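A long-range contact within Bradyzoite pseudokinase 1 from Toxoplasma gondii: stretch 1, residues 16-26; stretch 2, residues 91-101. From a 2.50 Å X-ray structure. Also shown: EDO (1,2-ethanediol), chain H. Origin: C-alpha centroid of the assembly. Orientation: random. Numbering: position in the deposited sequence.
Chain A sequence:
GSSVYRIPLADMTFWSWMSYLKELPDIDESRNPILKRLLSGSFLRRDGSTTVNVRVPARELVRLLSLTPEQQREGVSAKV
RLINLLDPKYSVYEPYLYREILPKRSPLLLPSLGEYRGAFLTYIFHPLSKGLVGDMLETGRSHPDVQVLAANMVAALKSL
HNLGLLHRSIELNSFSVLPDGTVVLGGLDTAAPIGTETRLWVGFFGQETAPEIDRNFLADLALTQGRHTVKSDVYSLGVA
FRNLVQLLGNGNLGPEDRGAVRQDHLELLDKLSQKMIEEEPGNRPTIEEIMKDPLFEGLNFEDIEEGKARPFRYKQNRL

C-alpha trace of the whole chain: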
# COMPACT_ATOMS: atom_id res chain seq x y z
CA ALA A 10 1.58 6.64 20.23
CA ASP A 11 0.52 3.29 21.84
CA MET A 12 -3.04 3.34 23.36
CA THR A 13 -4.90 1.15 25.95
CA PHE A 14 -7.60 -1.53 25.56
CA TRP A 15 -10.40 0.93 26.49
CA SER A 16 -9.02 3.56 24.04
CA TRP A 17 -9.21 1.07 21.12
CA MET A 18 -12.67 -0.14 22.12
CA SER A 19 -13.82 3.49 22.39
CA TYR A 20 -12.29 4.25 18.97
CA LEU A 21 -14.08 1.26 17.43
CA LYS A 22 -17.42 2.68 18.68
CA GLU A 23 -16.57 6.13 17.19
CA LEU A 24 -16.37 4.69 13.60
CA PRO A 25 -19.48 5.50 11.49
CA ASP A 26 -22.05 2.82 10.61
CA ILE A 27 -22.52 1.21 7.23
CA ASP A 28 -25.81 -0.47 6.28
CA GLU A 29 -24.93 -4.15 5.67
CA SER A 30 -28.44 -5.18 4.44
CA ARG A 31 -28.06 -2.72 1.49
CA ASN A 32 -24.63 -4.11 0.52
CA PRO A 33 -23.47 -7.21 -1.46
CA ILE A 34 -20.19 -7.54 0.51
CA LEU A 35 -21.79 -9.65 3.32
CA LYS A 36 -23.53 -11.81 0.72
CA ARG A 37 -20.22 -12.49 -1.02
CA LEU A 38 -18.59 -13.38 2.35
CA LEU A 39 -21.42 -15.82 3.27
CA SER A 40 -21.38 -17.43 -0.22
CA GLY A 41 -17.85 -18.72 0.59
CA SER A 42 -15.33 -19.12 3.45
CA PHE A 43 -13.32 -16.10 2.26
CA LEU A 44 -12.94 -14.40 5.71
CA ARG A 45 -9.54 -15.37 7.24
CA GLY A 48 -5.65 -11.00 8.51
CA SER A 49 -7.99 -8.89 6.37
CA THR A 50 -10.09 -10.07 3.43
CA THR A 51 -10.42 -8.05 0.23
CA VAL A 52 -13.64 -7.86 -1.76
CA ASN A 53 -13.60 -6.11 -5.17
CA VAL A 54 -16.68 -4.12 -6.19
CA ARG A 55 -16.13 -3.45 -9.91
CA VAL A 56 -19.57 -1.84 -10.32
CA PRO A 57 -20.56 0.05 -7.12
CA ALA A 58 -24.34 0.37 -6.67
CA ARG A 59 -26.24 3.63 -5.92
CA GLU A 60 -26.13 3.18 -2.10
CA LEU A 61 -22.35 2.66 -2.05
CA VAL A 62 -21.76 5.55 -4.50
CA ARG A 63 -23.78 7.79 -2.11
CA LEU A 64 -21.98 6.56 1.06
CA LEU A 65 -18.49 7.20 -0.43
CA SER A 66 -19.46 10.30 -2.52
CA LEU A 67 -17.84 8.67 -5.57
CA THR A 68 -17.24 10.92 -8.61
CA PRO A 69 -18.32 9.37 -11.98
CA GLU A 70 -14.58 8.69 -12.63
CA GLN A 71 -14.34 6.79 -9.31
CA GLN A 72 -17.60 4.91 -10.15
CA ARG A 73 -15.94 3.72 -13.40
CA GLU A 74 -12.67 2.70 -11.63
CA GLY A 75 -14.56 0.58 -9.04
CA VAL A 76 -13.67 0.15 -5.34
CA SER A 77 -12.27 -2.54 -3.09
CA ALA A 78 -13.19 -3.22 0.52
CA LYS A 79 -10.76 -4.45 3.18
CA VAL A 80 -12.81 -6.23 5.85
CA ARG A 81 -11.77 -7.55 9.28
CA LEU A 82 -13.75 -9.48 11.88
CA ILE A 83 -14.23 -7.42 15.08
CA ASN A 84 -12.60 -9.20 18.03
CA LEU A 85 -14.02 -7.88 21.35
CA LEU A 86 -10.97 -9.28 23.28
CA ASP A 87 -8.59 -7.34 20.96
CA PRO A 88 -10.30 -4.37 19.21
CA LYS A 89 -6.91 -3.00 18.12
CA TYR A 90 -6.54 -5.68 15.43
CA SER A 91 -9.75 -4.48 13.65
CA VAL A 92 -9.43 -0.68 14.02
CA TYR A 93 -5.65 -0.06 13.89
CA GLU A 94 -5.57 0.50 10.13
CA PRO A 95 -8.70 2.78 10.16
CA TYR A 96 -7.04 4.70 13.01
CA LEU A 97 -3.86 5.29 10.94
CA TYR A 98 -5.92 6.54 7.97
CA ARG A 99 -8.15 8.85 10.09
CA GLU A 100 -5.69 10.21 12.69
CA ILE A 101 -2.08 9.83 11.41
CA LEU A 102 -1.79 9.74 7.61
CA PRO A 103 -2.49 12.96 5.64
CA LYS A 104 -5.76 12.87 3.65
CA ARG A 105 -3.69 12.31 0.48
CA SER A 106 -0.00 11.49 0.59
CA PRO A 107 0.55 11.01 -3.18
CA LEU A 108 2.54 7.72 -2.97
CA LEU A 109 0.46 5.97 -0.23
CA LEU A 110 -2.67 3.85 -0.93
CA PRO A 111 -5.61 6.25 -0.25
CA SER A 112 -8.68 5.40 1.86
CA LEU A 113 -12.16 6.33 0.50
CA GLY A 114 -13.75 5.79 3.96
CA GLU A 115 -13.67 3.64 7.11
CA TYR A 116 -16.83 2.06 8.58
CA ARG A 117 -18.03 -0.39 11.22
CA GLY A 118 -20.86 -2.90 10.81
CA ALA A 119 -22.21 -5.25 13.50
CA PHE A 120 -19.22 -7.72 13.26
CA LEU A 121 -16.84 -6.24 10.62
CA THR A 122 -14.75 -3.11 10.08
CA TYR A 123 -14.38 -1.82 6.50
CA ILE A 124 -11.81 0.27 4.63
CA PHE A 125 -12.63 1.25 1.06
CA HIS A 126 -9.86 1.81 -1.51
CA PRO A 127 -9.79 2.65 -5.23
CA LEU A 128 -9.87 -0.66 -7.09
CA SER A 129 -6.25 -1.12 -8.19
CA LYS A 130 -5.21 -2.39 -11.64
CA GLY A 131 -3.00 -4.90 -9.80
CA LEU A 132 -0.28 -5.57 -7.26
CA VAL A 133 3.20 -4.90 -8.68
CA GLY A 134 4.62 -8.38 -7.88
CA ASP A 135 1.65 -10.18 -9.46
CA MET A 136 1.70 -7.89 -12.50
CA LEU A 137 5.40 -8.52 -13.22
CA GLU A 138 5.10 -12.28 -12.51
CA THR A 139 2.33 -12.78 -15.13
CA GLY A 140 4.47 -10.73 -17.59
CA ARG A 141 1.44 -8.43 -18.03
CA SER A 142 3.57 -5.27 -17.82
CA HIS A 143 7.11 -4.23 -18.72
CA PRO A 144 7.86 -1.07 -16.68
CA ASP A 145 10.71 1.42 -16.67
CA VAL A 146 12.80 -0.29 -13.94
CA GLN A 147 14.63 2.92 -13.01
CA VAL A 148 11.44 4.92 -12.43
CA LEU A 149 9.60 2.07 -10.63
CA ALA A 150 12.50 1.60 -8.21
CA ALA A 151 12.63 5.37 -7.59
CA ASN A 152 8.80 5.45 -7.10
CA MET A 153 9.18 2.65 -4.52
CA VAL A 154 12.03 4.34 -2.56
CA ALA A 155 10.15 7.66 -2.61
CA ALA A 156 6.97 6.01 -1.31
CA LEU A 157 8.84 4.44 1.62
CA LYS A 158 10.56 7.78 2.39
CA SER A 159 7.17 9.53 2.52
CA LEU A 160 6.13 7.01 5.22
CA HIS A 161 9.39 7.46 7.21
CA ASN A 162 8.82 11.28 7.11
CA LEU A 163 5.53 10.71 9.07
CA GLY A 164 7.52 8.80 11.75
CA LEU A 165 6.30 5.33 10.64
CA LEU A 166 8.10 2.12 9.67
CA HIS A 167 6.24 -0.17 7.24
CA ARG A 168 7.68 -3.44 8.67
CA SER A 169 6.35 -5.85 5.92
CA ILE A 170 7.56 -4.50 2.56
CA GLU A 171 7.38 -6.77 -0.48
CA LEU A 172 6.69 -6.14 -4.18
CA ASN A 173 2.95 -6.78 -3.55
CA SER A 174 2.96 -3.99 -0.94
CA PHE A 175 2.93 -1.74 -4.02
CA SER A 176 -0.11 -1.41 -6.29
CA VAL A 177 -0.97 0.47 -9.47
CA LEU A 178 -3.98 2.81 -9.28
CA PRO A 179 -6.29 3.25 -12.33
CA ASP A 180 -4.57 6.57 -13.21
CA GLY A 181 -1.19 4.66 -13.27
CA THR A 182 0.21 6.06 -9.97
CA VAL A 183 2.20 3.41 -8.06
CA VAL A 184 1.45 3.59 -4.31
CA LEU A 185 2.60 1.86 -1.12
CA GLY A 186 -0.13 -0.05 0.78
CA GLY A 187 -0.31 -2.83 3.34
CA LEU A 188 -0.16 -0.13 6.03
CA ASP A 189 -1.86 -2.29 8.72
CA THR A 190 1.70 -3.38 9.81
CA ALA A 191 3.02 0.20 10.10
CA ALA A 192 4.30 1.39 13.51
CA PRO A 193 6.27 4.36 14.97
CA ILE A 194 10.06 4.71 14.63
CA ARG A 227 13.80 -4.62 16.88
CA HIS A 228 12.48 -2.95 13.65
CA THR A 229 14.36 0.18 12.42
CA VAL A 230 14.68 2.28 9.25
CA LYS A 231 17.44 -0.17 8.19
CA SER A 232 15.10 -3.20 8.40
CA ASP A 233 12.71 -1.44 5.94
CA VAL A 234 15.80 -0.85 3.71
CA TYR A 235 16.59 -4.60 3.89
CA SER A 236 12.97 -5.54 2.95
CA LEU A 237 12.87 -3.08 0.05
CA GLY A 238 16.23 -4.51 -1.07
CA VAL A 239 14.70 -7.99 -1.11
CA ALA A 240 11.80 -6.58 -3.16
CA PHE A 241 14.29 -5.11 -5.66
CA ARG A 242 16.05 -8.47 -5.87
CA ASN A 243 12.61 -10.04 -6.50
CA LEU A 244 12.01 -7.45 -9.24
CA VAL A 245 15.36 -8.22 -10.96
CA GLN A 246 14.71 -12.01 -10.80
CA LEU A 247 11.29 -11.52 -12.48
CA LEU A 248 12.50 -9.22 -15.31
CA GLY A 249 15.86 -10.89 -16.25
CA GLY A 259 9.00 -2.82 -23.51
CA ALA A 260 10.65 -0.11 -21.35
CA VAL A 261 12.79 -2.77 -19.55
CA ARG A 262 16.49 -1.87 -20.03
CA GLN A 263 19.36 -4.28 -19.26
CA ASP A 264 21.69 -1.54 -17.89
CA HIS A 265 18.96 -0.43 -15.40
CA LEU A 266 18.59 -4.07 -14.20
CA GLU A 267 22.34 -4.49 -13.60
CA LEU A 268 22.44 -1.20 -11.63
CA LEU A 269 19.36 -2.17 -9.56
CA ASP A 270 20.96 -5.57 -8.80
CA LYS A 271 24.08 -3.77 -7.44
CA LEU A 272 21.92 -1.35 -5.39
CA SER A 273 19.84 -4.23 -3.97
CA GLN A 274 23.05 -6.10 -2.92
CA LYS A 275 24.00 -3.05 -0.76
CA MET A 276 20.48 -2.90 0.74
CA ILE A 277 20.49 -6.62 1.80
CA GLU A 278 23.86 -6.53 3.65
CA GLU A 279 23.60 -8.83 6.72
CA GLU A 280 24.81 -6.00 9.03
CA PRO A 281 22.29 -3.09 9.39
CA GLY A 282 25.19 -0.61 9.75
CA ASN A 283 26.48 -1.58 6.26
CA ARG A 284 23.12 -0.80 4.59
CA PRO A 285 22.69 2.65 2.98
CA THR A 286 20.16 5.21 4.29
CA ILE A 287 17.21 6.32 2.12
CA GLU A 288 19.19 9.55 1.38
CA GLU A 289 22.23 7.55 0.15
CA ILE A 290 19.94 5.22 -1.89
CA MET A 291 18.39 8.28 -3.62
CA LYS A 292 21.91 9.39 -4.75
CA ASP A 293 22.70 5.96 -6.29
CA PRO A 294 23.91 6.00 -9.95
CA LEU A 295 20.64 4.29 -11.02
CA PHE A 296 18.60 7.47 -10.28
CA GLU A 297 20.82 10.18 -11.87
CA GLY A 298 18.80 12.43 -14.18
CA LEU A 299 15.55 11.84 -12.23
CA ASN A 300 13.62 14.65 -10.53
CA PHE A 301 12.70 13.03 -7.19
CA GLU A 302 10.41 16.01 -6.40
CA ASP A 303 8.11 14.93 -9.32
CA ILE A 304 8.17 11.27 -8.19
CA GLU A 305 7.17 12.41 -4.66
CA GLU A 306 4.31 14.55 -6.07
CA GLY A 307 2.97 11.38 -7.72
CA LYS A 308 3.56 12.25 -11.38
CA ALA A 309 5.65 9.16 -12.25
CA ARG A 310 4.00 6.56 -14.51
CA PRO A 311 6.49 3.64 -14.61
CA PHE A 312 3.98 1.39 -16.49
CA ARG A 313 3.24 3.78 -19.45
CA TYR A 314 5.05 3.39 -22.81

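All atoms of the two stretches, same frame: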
# COMPACT_ATOMS: atom_id res chain seq x y z
N SER A 16 -9.18 2.58 25.13
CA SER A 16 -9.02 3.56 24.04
C SER A 16 -9.45 2.95 22.70
O SER A 16 -10.19 3.60 21.97
CB SER A 16 -7.60 4.07 23.94
OG SER A 16 -7.08 4.42 25.20
N TRP A 17 -8.95 1.73 22.40
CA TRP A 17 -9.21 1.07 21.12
C TRP A 17 -10.69 0.72 21.01
O TRP A 17 -11.29 0.90 19.94
CB TRP A 17 -8.34 -0.20 20.96
CG TRP A 17 -6.91 0.12 20.70
CD1 TRP A 17 -5.84 -0.18 21.50
CD2 TRP A 17 -6.38 0.84 19.59
NE1 TRP A 17 -4.69 0.30 20.94
CE2 TRP A 17 -4.99 0.93 19.77
CE3 TRP A 17 -6.95 1.42 18.45
CZ2 TRP A 17 -4.16 1.59 18.86
CZ3 TRP A 17 -6.13 2.07 17.55
CH2 TRP A 17 -4.75 2.16 17.76
N MET A 18 -11.27 0.22 22.11
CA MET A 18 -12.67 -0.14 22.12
C MET A 18 -13.52 1.12 21.88
O MET A 18 -14.49 1.10 21.10
CB MET A 18 -13.07 -0.78 23.46
CG MET A 18 -14.49 -1.32 23.44
SD MET A 18 -14.69 -2.65 22.23
CE MET A 18 -16.47 -2.76 22.10
N SER A 19 -13.14 2.20 22.56
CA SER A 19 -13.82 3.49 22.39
C SER A 19 -13.71 3.93 20.92
O SER A 19 -14.70 4.34 20.33
CB SER A 19 -13.27 4.54 23.32
OG SER A 19 -13.99 4.55 24.55
N TYR A 20 -12.51 3.81 20.34
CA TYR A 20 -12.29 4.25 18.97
C TYR A 20 -13.13 3.43 17.99
O TYR A 20 -13.65 3.96 17.02
CB TYR A 20 -10.83 4.20 18.56
CG TYR A 20 -10.58 5.04 17.33
CD1 TYR A 20 -10.37 6.41 17.43
CD2 TYR A 20 -10.60 4.47 16.07
CE1 TYR A 20 -10.15 7.18 16.30
CE2 TYR A 20 -10.36 5.23 14.93
CZ TYR A 20 -10.15 6.59 15.05
OH TYR A 20 -9.92 7.38 13.95
N LEU A 21 -13.25 2.12 18.25
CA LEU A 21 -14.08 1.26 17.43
C LEU A 21 -15.52 1.78 17.39
O LEU A 21 -16.11 1.88 16.31
CB LEU A 21 -14.00 -0.17 17.99
CG LEU A 21 -14.99 -1.17 17.39
CD1 LEU A 21 -14.70 -1.39 15.92
CD2 LEU A 21 -14.93 -2.47 18.16
N LYS A 22 -16.04 2.18 18.55
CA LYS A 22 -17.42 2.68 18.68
C LYS A 22 -17.60 4.02 17.95
O LYS A 22 -18.67 4.30 17.46
CB LYS A 22 -17.81 2.76 20.16
CG LYS A 22 -18.12 1.39 20.77
CD LYS A 22 -18.44 1.38 22.24
CE LYS A 22 -19.27 0.17 22.63
NZ LYS A 22 -18.97 -0.33 23.99
N GLU A 23 -16.54 4.82 17.86
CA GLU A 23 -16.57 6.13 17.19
C GLU A 23 -16.65 6.01 15.66
O GLU A 23 -16.94 6.99 15.00
CB GLU A 23 -15.33 6.96 17.57
CG GLU A 23 -15.48 7.63 18.94
CD GLU A 23 -14.47 8.69 19.32
OE1 GLU A 23 -13.33 8.63 18.83
OE2 GLU A 23 -14.84 9.56 20.11
N LEU A 24 -16.32 4.85 15.07
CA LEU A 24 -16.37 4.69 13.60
C LEU A 24 -17.82 4.74 13.13
O LEU A 24 -18.69 4.13 13.75
CB LEU A 24 -15.77 3.35 13.18
CG LEU A 24 -14.26 3.24 13.23
CD1 LEU A 24 -13.83 1.83 12.84
CD2 LEU A 24 -13.60 4.32 12.37
N PRO A 25 -18.11 5.42 12.00
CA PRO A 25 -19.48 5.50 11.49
C PRO A 25 -20.03 4.17 10.97
O PRO A 25 -19.26 3.33 10.49
CB PRO A 25 -19.38 6.53 10.36
CG PRO A 25 -17.94 6.47 9.92
CD PRO A 25 -17.15 6.15 11.17
N ASP A 26 -21.35 4.00 11.06
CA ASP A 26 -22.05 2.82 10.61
C ASP A 26 -22.06 2.76 9.08
O ASP A 26 -22.00 3.77 8.40
CB ASP A 26 -23.50 2.79 11.10
CG ASP A 26 -23.67 2.45 12.57
OD1 ASP A 26 -22.69 2.08 13.24
OD2 ASP A 26 -24.82 2.51 13.03
N SER A 91 -8.74 -4.82 14.69
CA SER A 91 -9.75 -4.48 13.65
C SER A 91 -9.82 -2.99 13.34
O SER A 91 -10.33 -2.63 12.26
CB SER A 91 -11.12 -5.05 13.96
OG SER A 91 -11.72 -4.37 15.05
N VAL A 92 -9.30 -2.12 14.22
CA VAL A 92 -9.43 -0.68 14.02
C VAL A 92 -8.09 0.03 13.88
O VAL A 92 -8.09 1.25 13.65
CB VAL A 92 -10.27 -0.01 15.13
CG1 VAL A 92 -11.62 -0.66 15.26
CG2 VAL A 92 -9.57 -0.01 16.47
N TYR A 93 -6.96 -0.70 14.00
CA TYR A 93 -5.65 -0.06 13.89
C TYR A 93 -5.49 0.65 12.54
O TYR A 93 -5.11 1.79 12.49
CB TYR A 93 -4.51 -1.07 14.10
CG TYR A 93 -3.15 -0.43 14.11
CD1 TYR A 93 -2.75 0.36 15.17
CD2 TYR A 93 -2.28 -0.57 13.04
CE1 TYR A 93 -1.50 0.96 15.18
CE2 TYR A 93 -1.03 0.02 13.03
CZ TYR A 93 -0.64 0.80 14.10
OH TYR A 93 0.60 1.38 14.10
N GLU A 94 -5.79 -0.05 11.45
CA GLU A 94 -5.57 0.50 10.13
C GLU A 94 -6.52 1.70 9.91
O GLU A 94 -6.09 2.75 9.44
CB GLU A 94 -5.71 -0.57 9.05
CG GLU A 94 -5.13 -0.13 7.73
CD GLU A 94 -5.18 -1.14 6.58
OE1 GLU A 94 -5.71 -2.29 6.81
OE2 GLU A 94 -4.70 -0.78 5.46
N PRO A 95 -7.83 1.60 10.21
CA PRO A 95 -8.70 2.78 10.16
C PRO A 95 -8.15 3.97 10.98
O PRO A 95 -8.22 5.13 10.53
CB PRO A 95 -10.02 2.28 10.74
CG PRO A 95 -10.01 0.78 10.41
CD PRO A 95 -8.56 0.36 10.55
N TYR A 96 -7.61 3.67 12.17
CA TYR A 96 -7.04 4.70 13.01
C TYR A 96 -5.91 5.42 12.27
O TYR A 96 -5.89 6.65 12.25
CB TYR A 96 -6.56 4.10 14.33
CG TYR A 96 -5.97 5.09 15.29
CD1 TYR A 96 -4.65 5.46 15.23
CD2 TYR A 96 -6.75 5.68 16.27
CE1 TYR A 96 -4.10 6.35 16.13
CE2 TYR A 96 -6.23 6.60 17.16
CZ TYR A 96 -4.90 6.95 17.09
OH TYR A 96 -4.37 7.86 17.96
N LEU A 97 -4.95 4.68 11.69
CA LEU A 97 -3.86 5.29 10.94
C LEU A 97 -4.42 6.23 9.86
O LEU A 97 -3.96 7.35 9.74
CB LEU A 97 -2.98 4.24 10.27
CG LEU A 97 -2.09 3.39 11.17
CD1 LEU A 97 -1.14 2.55 10.31
CD2 LEU A 97 -1.28 4.24 12.14
N TYR A 98 -5.41 5.76 9.10
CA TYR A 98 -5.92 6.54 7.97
C TYR A 98 -6.61 7.82 8.47
O TYR A 98 -6.47 8.85 7.83
CB TYR A 98 -6.84 5.71 7.07
CG TYR A 98 -6.09 4.96 6.00
CD1 TYR A 98 -5.56 5.63 4.91
CD2 TYR A 98 -5.87 3.60 6.08
CE1 TYR A 98 -4.87 4.97 3.91
CE2 TYR A 98 -5.17 2.92 5.09
CZ TYR A 98 -4.68 3.61 3.99
OH TYR A 98 -3.99 2.95 3.00
N ARG A 99 -7.32 7.74 9.61
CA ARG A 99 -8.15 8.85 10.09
C ARG A 99 -7.35 9.86 10.93
O ARG A 99 -7.67 11.05 10.91
CB ARG A 99 -9.32 8.32 10.92
CG ARG A 99 -10.36 7.57 10.09
CD ARG A 99 -11.28 6.72 10.96
NE ARG A 99 -12.30 7.52 11.62
CZ ARG A 99 -13.43 7.93 11.05
NH1 ARG A 99 -13.69 7.68 9.78
NH2 ARG A 99 -14.31 8.60 11.77
N GLU A 100 -6.33 9.40 11.67
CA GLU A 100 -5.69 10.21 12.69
C GLU A 100 -4.21 10.50 12.38
O GLU A 100 -3.67 11.41 12.98
CB GLU A 100 -5.75 9.53 14.06
CG GLU A 100 -7.13 9.07 14.47
CD GLU A 100 -8.21 10.15 14.54
OE1 GLU A 100 -7.88 11.32 14.81
OE2 GLU A 100 -9.40 9.81 14.32
N ILE A 101 -3.55 9.75 11.50
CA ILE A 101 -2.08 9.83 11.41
C ILE A 101 -1.59 10.14 9.99
O ILE A 101 -0.68 10.94 9.81
CB ILE A 101 -1.45 8.56 11.98
CG1 ILE A 101 -1.81 8.44 13.46
CG2 ILE A 101 0.06 8.54 11.73
CD1 ILE A 101 -0.86 7.57 14.28
C1 EDO H . -10.02 -3.18 8.59
O1 EDO H . -11.15 -3.23 7.70
C2 EDO H . -8.75 -3.41 7.78
O2 EDO H . -7.56 -3.34 8.59

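Contact between residues 16-26 and 91-101 of Bradyzoite pseudokinase 1, two segments at least 68 residues apart in sequence wherever they touch. The helices cross at 70°, their axes approaching to 9.8 Å, and the stretches bury 584 Å² between them. The backbones come nearest at Leu-21 and Val-92, whose CA atoms are 6.1 Å apart.

Apolar packing centres on Val-92, whose CA-to-CB bond points toward the first stretch. Its CG1 lies 3.2 Å from Leu-21 CD1, a tight approach for two methyl groups, and 4.1 Å from Leu-24 CD1; its CG2 meets Trp-17 CE3 at 3.6 Å. Leu-24 continues past the end of the helix, with CD1 4.4 Å from Pro-95 CB.

Aromatic contacts form a relay. Trp-17 turns an edge of its six-membered ring to the face of Tyr-96 (centroids 5.2 Å apart, planes at 70°), and Tyr-96 in turn directs its own edge at the face of Tyr-20 (4.9 Å, 67°). Tyr-96 thus links two residues of the first helix, three positions apart. The tryptophan also reaches Tyr-93, CH2 to CD1 at 3.7 Å, although the ring planes are oblique.

Polar contacts gather at the Tyr-20 hydroxyl. It donates a short hydrogen bond, 2.5 Å from Tyr-20 OH to Glu-100 OE2, with the carboxylate oxygen near the plane of the tyrosine ring. The same hydroxyl accepts a weak hydrogen bond from Arg-99: NE to Tyr-20 OH is 3.3 Å, and the N-H...O angle of 126° is far from linear. One phenol therefore serves neighbouring acidic and basic side chains.

The Arg-99 guanidinium also has an apolar role: Leu-24 CD2 sits over one face, 3.5 Å from Arg-99 NE, while Pro-25 CD lies 3.8 Å from Arg-99 NH2.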